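Local coordinates for 3-oxoacyl-(acyl-carrier protein) synthase II (Thermus thermophilus, PDB 1J3N) that probably catalyses the decarboxylating condensation of acyl groups with malonyl-acyl carrier protein, the chain-lengthening step of fatty acid synthesis, at residues P213-R218 with T363-D368; H301-P306 with S331-I336. All blocks are in the same frame, centred on the assembly; numbering follows the deposited sequence.

Contact 1 of 2, residues P213-R218 with T363-D368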
loop_
_atom_site.group_PDB
_atom_site.type_symbol
_atom_site.label_atom_id
_atom_site.label_comp_id
_atom_site.label_asym_id
_atom_site.label_seq_id
_atom_site.Cartn_x
_atom_site.Cartn_y
_atom_site.Cartn_z
ATOM N N PRO A 213 -30.087 14.515 -4.246
ATOM C CA PRO A 213 -29.044 13.498 -4.103
ATOM C C PRO A 213 -28.658 12.760 -5.386
ATOM O O PRO A 213 -27.478 12.657 -5.708
ATOM C CB PRO A 213 -29.623 12.560 -3.045
ATOM C CG PRO A 213 -30.469 13.479 -2.207
ATOM C CD PRO A 213 -31.169 14.284 -3.272
ATOM N N GLU A 214 -29.644 12.248 -6.115
ATOM C CA GLU A 214 -29.361 11.505 -7.339
ATOM C C GLU A 214 -28.775 12.352 -8.464
ATOM O O GLU A 214 -28.228 11.809 -9.430
ATOM C CB GLU A 214 -30.631 10.803 -7.840
ATOM C CG GLU A 214 -31.210 9.808 -6.853
ATOM C CD GLU A 214 -32.347 8.988 -7.434
ATOM O OE1 GLU A 214 -32.902 8.145 -6.696
ATOM O OE2 GLU A 214 -32.685 9.178 -8.624
ATOM N N LYS A 215 -28.886 13.673 -8.337
ATOM C CA LYS A 215 -28.372 14.590 -9.357
ATOM C C LYS A 215 -27.075 15.289 -8.947
ATOM O O LYS A 215 -26.475 16.009 -9.751
ATOM C CB LYS A 215 -29.420 15.662 -9.685
ATOM C CG LYS A 215 -30.740 15.132 -10.232
ATOM C CD LYS A 215 -31.649 16.291 -10.630
ATOM C CE LYS A 215 -32.970 15.818 -11.223
ATOM N NZ LYS A 215 -33.837 16.993 -11.556
ATOM N N ALA A 216 -26.644 15.084 -7.705
ATOM C CA ALA A 216 -25.428 15.724 -7.205
ATOM C C ALA A 216 -24.182 15.359 -8.020
ATOM O O ALA A 216 -23.471 16.244 -8.498
ATOM C CB ALA A 216 -25.224 15.378 -5.725
ATOM N N SER A 217 -23.910 14.067 -8.173
ATOM C CA SER A 217 -22.749 13.628 -8.957
ATOM C C SER A 217 -23.090 13.752 -10.440
ATOM O O SER A 217 -23.796 12.917 -10.998
ATOM C CB SER A 217 -22.399 12.178 -8.635
ATOM O OG SER A 217 -21.299 11.755 -9.419
ATOM N N ARG A 218 -22.568 14.794 -11.078
ATOM C CA ARG A 218 -22.853 15.070 -12.483
ATOM C C ARG A 218 -21.579 15.477 -13.233
ATOM O O ARG A 218 -21.410 16.639 -13.609
ATOM C CB ARG A 218 -23.895 16.195 -12.554
ATOM C CG ARG A 218 -23.472 17.463 -11.801
ATOM C CD ARG A 218 -24.613 18.474 -11.684
ATOM N NE ARG A 218 -25.372 18.599 -12.926
ATOM C CZ ARG A 218 -26.501 17.944 -13.176
ATOM N NH1 ARG A 218 -27.007 17.121 -12.267
ATOM N NH2 ARG A 218 -27.117 18.102 -14.338
ATOM N N THR A 363 -23.296 7.892 -18.628
ATOM C CA THR A 363 -22.880 8.885 -17.656
ATOM C C THR A 363 -24.206 9.586 -17.424
ATOM O O THR A 363 -24.631 10.396 -18.253
ATOM C CB THR A 363 -21.882 9.909 -18.243
ATOM O OG1 THR A 363 -20.700 9.238 -18.692
ATOM C CG2 THR A 363 -21.491 10.930 -17.188
ATOM N N ILE A 364 -24.887 9.260 -16.329
ATOM C CA ILE A 364 -26.173 9.902 -16.061
ATOM C C ILE A 364 -26.006 11.348 -15.592
ATOM O O ILE A 364 -24.891 11.812 -15.350
ATOM C CB ILE A 364 -27.001 9.118 -15.000
ATOM C CG1 ILE A 364 -26.327 9.194 -13.629
ATOM C CG2 ILE A 364 -27.156 7.655 -15.433
ATOM C CD1 ILE A 364 -27.195 8.635 -12.503
ATOM N N ASN A 365 -27.127 12.056 -15.484
ATOM C CA ASN A 365 -27.155 13.444 -15.038
ATOM C C ASN A 365 -26.473 14.419 -15.993
ATOM O O ASN A 365 -26.231 15.575 -15.639
ATOM C CB ASN A 365 -26.525 13.583 -13.646
ATOM C CG ASN A 365 -27.317 12.862 -12.562
ATOM O OD1 ASN A 365 -28.544 12.739 -12.643
ATOM N ND2 ASN A 365 -26.617 12.404 -11.527
ATOM N N LEU A 366 -26.165 13.954 -17.198
ATOM C CA LEU A 366 -25.521 14.793 -18.205
ATOM C C LEU A 366 -26.581 15.707 -18.839
ATOM O O LEU A 366 -26.752 15.733 -20.058
ATOM C CB LEU A 366 -24.885 13.899 -19.270
ATOM C CG LEU A 366 -23.799 14.491 -20.159
ATOM C CD1 LEU A 366 -22.517 14.669 -19.363
ATOM C CD2 LEU A 366 -23.562 13.565 -21.329
ATOM N N GLU A 367 -27.287 16.453 -17.994
ATOM C CA GLU A 367 -28.342 17.360 -18.433
ATOM C C GLU A 367 -27.794 18.621 -19.104
ATOM O O GLU A 367 -28.262 19.025 -20.170
ATOM C CB GLU A 367 -29.212 17.748 -17.230
ATOM C CG GLU A 367 -30.404 18.634 -17.567
ATOM C CD GLU A 367 -31.255 18.954 -16.352
ATOM O OE1 GLU A 367 -31.833 18.014 -15.763
ATOM O OE2 GLU A 367 -31.341 20.146 -15.980
ATOM N N ASP A 368 -26.802 19.234 -18.466
ATOM C CA ASP A 368 -26.173 20.456 -18.965
ATOM C C ASP A 368 -24.713 20.188 -19.304
ATOM O O ASP A 368 -23.811 20.655 -18.609
ATOM C CB ASP A 368 -26.250 21.548 -17.898
ATOM C CG ASP A 368 -25.543 21.153 -16.611
ATOM O OD1 ASP A 368 -25.840 20.063 -16.075
ATOM O OD2 ASP A 368 -24.689 21.930 -16.136
HETATM O O HOH W 1 -29.312 15.721 -13.608
#
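The side-chain amide of Asn-365 enters the turn made by residues 213-218 and spends both hydrogens of ND2 on its carbonyls. ND2 lies 2.7 Å from Glu-214 O, which it meets on a lone pair, and 2.9 Å from Ser-217 O, which it approaches from above the carbonyl plane. Both acceptors lie close to the amide plane, so the pair fixes the rotation of the group. Asparagine suits the place twice over: it offers two N-H on a short stem, and it readily adopts the positive phi (66°) seen here. Its OD1 takes a bond from a water that in turn accepts from Arg-218 NH1, at 3.0 Å from the water oxygen.

Arg-218 uses the edge of its guanidinium for its bonds. NH2 makes a nearly straight salt bridge to Asp-368 OD1 (2.9 Å, N-H...O 169°), with guanidinium and carboxylate almost coplanar, while NH1 bonds Lys-215 O at 2.8 Å. A bend at chi3 (-42°) turns the guanidinium so that Asn-365 O stands over its face, 3.0 Å from NH2 but at an angle too poor for a hydrogen bond. Farther out, Ser-223 OG bonds Asp-368 OD2 and holds the carboxylate from its other oxygen.

The contact joins a short helical turn of the N-terminal family region to a loop of the C-terminal one. Pro-213 and Ala-216 rest on Ile-48 of strand 48-50, and Ile-364 packs on Met-335 of helix 333-336.

Contact 2 of 2, residues H301-P306 with S331-I336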
loop_
_atom_site.group_PDB
_atom_site.type_symbol
_atom_site.label_atom_id
_atom_site.label_comp_id
_atom_site.label_asym_id
_atom_site.label_seq_id
_atom_site.Cartn_x
_atom_site.Cartn_y
_atom_site.Cartn_z
ATOM N N HIS A 301 -12.273 8.816 -14.897
ATOM C CA HIS A 301 -12.162 8.985 -13.466
ATOM C C HIS A 301 -13.340 9.892 -13.109
ATOM O O HIS A 301 -14.068 9.642 -12.144
ATOM C CB HIS A 301 -10.834 9.662 -13.127
ATOM C CG HIS A 301 -10.631 9.885 -11.662
ATOM N ND1 HIS A 301 -10.757 8.875 -10.733
ATOM C CD2 HIS A 301 -10.321 11.003 -10.964
ATOM C CE1 HIS A 301 -10.535 9.362 -9.525
ATOM N NE2 HIS A 301 -10.268 10.651 -9.638
ATOM N N GLY A 302 -13.519 10.926 -13.932
ATOM C CA GLY A 302 -14.594 11.895 -13.772
ATOM C C GLY A 302 -15.350 11.854 -12.461
ATOM O O GLY A 302 -16.390 11.203 -12.359
ATOM N N THR A 303 -14.841 12.569 -11.465
ATOM C CA THR A 303 -15.467 12.591 -10.146
ATOM C C THR A 303 -16.495 13.705 -9.998
ATOM O O THR A 303 -17.166 13.802 -8.970
ATOM C CB THR A 303 -14.411 12.750 -9.051
ATOM O OG1 THR A 303 -13.838 14.063 -9.126
ATOM C CG2 THR A 303 -13.302 11.705 -9.235
ATOM N N SER A 304 -16.609 14.534 -11.034
ATOM C CA SER A 304 -17.542 15.657 -11.078
ATOM C C SER A 304 -16.988 16.920 -10.417
ATOM O O SER A 304 -17.679 17.584 -9.634
ATOM C CB SER A 304 -18.884 15.277 -10.436
ATOM O OG SER A 304 -19.872 16.257 -10.702
ATOM N N THR A 305 -15.737 17.245 -10.730
ATOM C CA THR A 305 -15.105 18.440 -10.187
ATOM C C THR A 305 -14.681 19.324 -11.353
ATOM O O THR A 305 -14.286 18.831 -12.408
ATOM C CB THR A 305 -13.852 18.119 -9.338
ATOM O OG1 THR A 305 -12.820 17.613 -10.189
ATOM C CG2 THR A 305 -14.176 17.085 -8.258
ATOM N N PRO A 306 -14.775 20.649 -11.180
ATOM C CA PRO A 306 -14.390 21.585 -12.241
ATOM C C PRO A 306 -13.002 21.312 -12.833
ATOM O O PRO A 306 -12.880 20.981 -14.015
ATOM C CB PRO A 306 -14.469 22.937 -11.543
ATOM C CG PRO A 306 -15.608 22.748 -10.600
ATOM C CD PRO A 306 -15.340 21.369 -10.024
ATOM N N SER A 331 -18.675 7.924 -17.099
ATOM C CA SER A 331 -18.248 7.890 -15.714
ATOM C C SER A 331 -19.220 7.111 -14.855
ATOM O O SER A 331 -20.387 7.488 -14.718
ATOM C CB SER A 331 -18.107 9.307 -15.158
ATOM O OG SER A 331 -17.799 9.270 -13.774
ATOM N N THR A 332 -18.722 6.025 -14.274
ATOM C CA THR A 332 -19.517 5.180 -13.397
ATOM C C THR A 332 -19.922 6.022 -12.181
ATOM O O THR A 332 -21.023 5.877 -11.641
ATOM C CB THR A 332 -18.685 3.968 -12.910
ATOM O OG1 THR A 332 -18.209 3.229 -14.042
ATOM C CG2 THR A 332 -19.527 3.051 -12.016
ATOM N N LYS A 333 -19.025 6.919 -11.778
ATOM C CA LYS A 333 -19.252 7.773 -10.616
ATOM C C LYS A 333 -20.529 8.599 -10.686
ATOM O O LYS A 333 -20.991 9.128 -9.675
ATOM C CB LYS A 333 -18.049 8.691 -10.398
ATOM C CG LYS A 333 -16.762 7.943 -10.063
ATOM C CD LYS A 333 -15.685 8.891 -9.529
ATOM C CE LYS A 333 -14.442 8.127 -9.062
ATOM N NZ LYS A 333 -13.736 7.423 -10.171
ATOM N N SER A 334 -21.099 8.714 -11.882
ATOM C CA SER A 334 -22.340 9.455 -12.047
ATOM C C SER A 334 -23.438 8.687 -11.313
ATOM O O SER A 334 -24.376 9.283 -10.774
ATOM C CB SER A 334 -22.695 9.568 -13.530
ATOM O OG SER A 334 -22.817 8.288 -14.118
ATOM N N MET A 335 -23.299 7.361 -11.279
ATOM C CA MET A 335 -24.281 6.498 -10.629
ATOM C C MET A 335 -23.973 6.052 -9.201
ATOM O O MET A 335 -24.861 6.061 -8.343
ATOM C CB MET A 335 -24.521 5.257 -11.485
ATOM C CG MET A 335 -25.202 5.540 -12.812
ATOM S SD MET A 335 -25.244 4.079 -13.865
ATOM C CE MET A 335 -23.666 4.219 -14.675
ATOM N N ILE A 336 -22.734 5.645 -8.942
ATOM C CA ILE A 336 -22.363 5.171 -7.605
ATOM C C ILE A 336 -21.491 6.127 -6.807
ATOM O O ILE A 336 -21.100 5.826 -5.678
ATOM C CB ILE A 336 -21.612 3.823 -7.675
ATOM C CG1 ILE A 336 -20.285 4.004 -8.428
ATOM C CG2 ILE A 336 -22.486 2.776 -8.350
ATOM C CD1 ILE A 336 -19.369 2.773 -8.370
#
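Lys-333 stretches its side chain along the backbone of His-301 and Gly-302. The methylenes run extended as far as CE; a turn at chi4 (65°) then brings NZ onto a lone pair of His-301 O, 3.0 Å away. A long flexible chain suits this position, since its aliphatic part can lie against the loop while its ammonium end meets polar partners: NZ also forms a salt bridge with Glu-347 of helix 343-357. CD packs 3.7 Å from Thr-303 CG2, the two side chains lying alongside and pointing the same way.

The His-301 ring is met obliquely by NZ, 3.4 Å from ND1, and one of its faces carries Thr-303 CG2, 3.2 Å above the plane and displaced toward the rim. A branched threonine thus puts a methyl where it touches both ring and lysine. His-301 to Thr-303 open an HGTST sequence, which in beta-ketoacyl synthases bears an active-site histidine, and Lys-333 probably corresponds to the family's active-site lysine; the pairing of His-301 with Lys-333 is consistent with those roles, as is the contact of Lys-333 with His-338.

Gly-302 O accepts, on a lone pair, a hydrogen bond from Ser-331 OG at 2.8 Å, and Lys-333 CB lies 3.6 Å from the same oxygen. The amide nitrogens of both His-301 and Gly-302 bond the carboxylate of Glu-312, on helix 306-324.

Contact 2 is fully buried, its centre about 12 Å from the centre of the chain, whereas contact 1, its centre about 19 Å out, is partly buried and includes exposed residues and a bridging water. Their centres are about 9 Å apart and they touch directly: Ser-217 OG lies 2.7 Å from Lys-333 O and Thr-363 OG1 2.9 Å from Ser-331 N, both probably hydrogen bonds. The outer contact relies on an asparagine amide and an arginine-aspartate pair; the inner one uses a lysine and a serine hydroxyl against carbonyls of the loop 301-306. Both bear on the short helix 333-336, so the outer segments of contact 1 back directly onto the probable active-site region of contact 2.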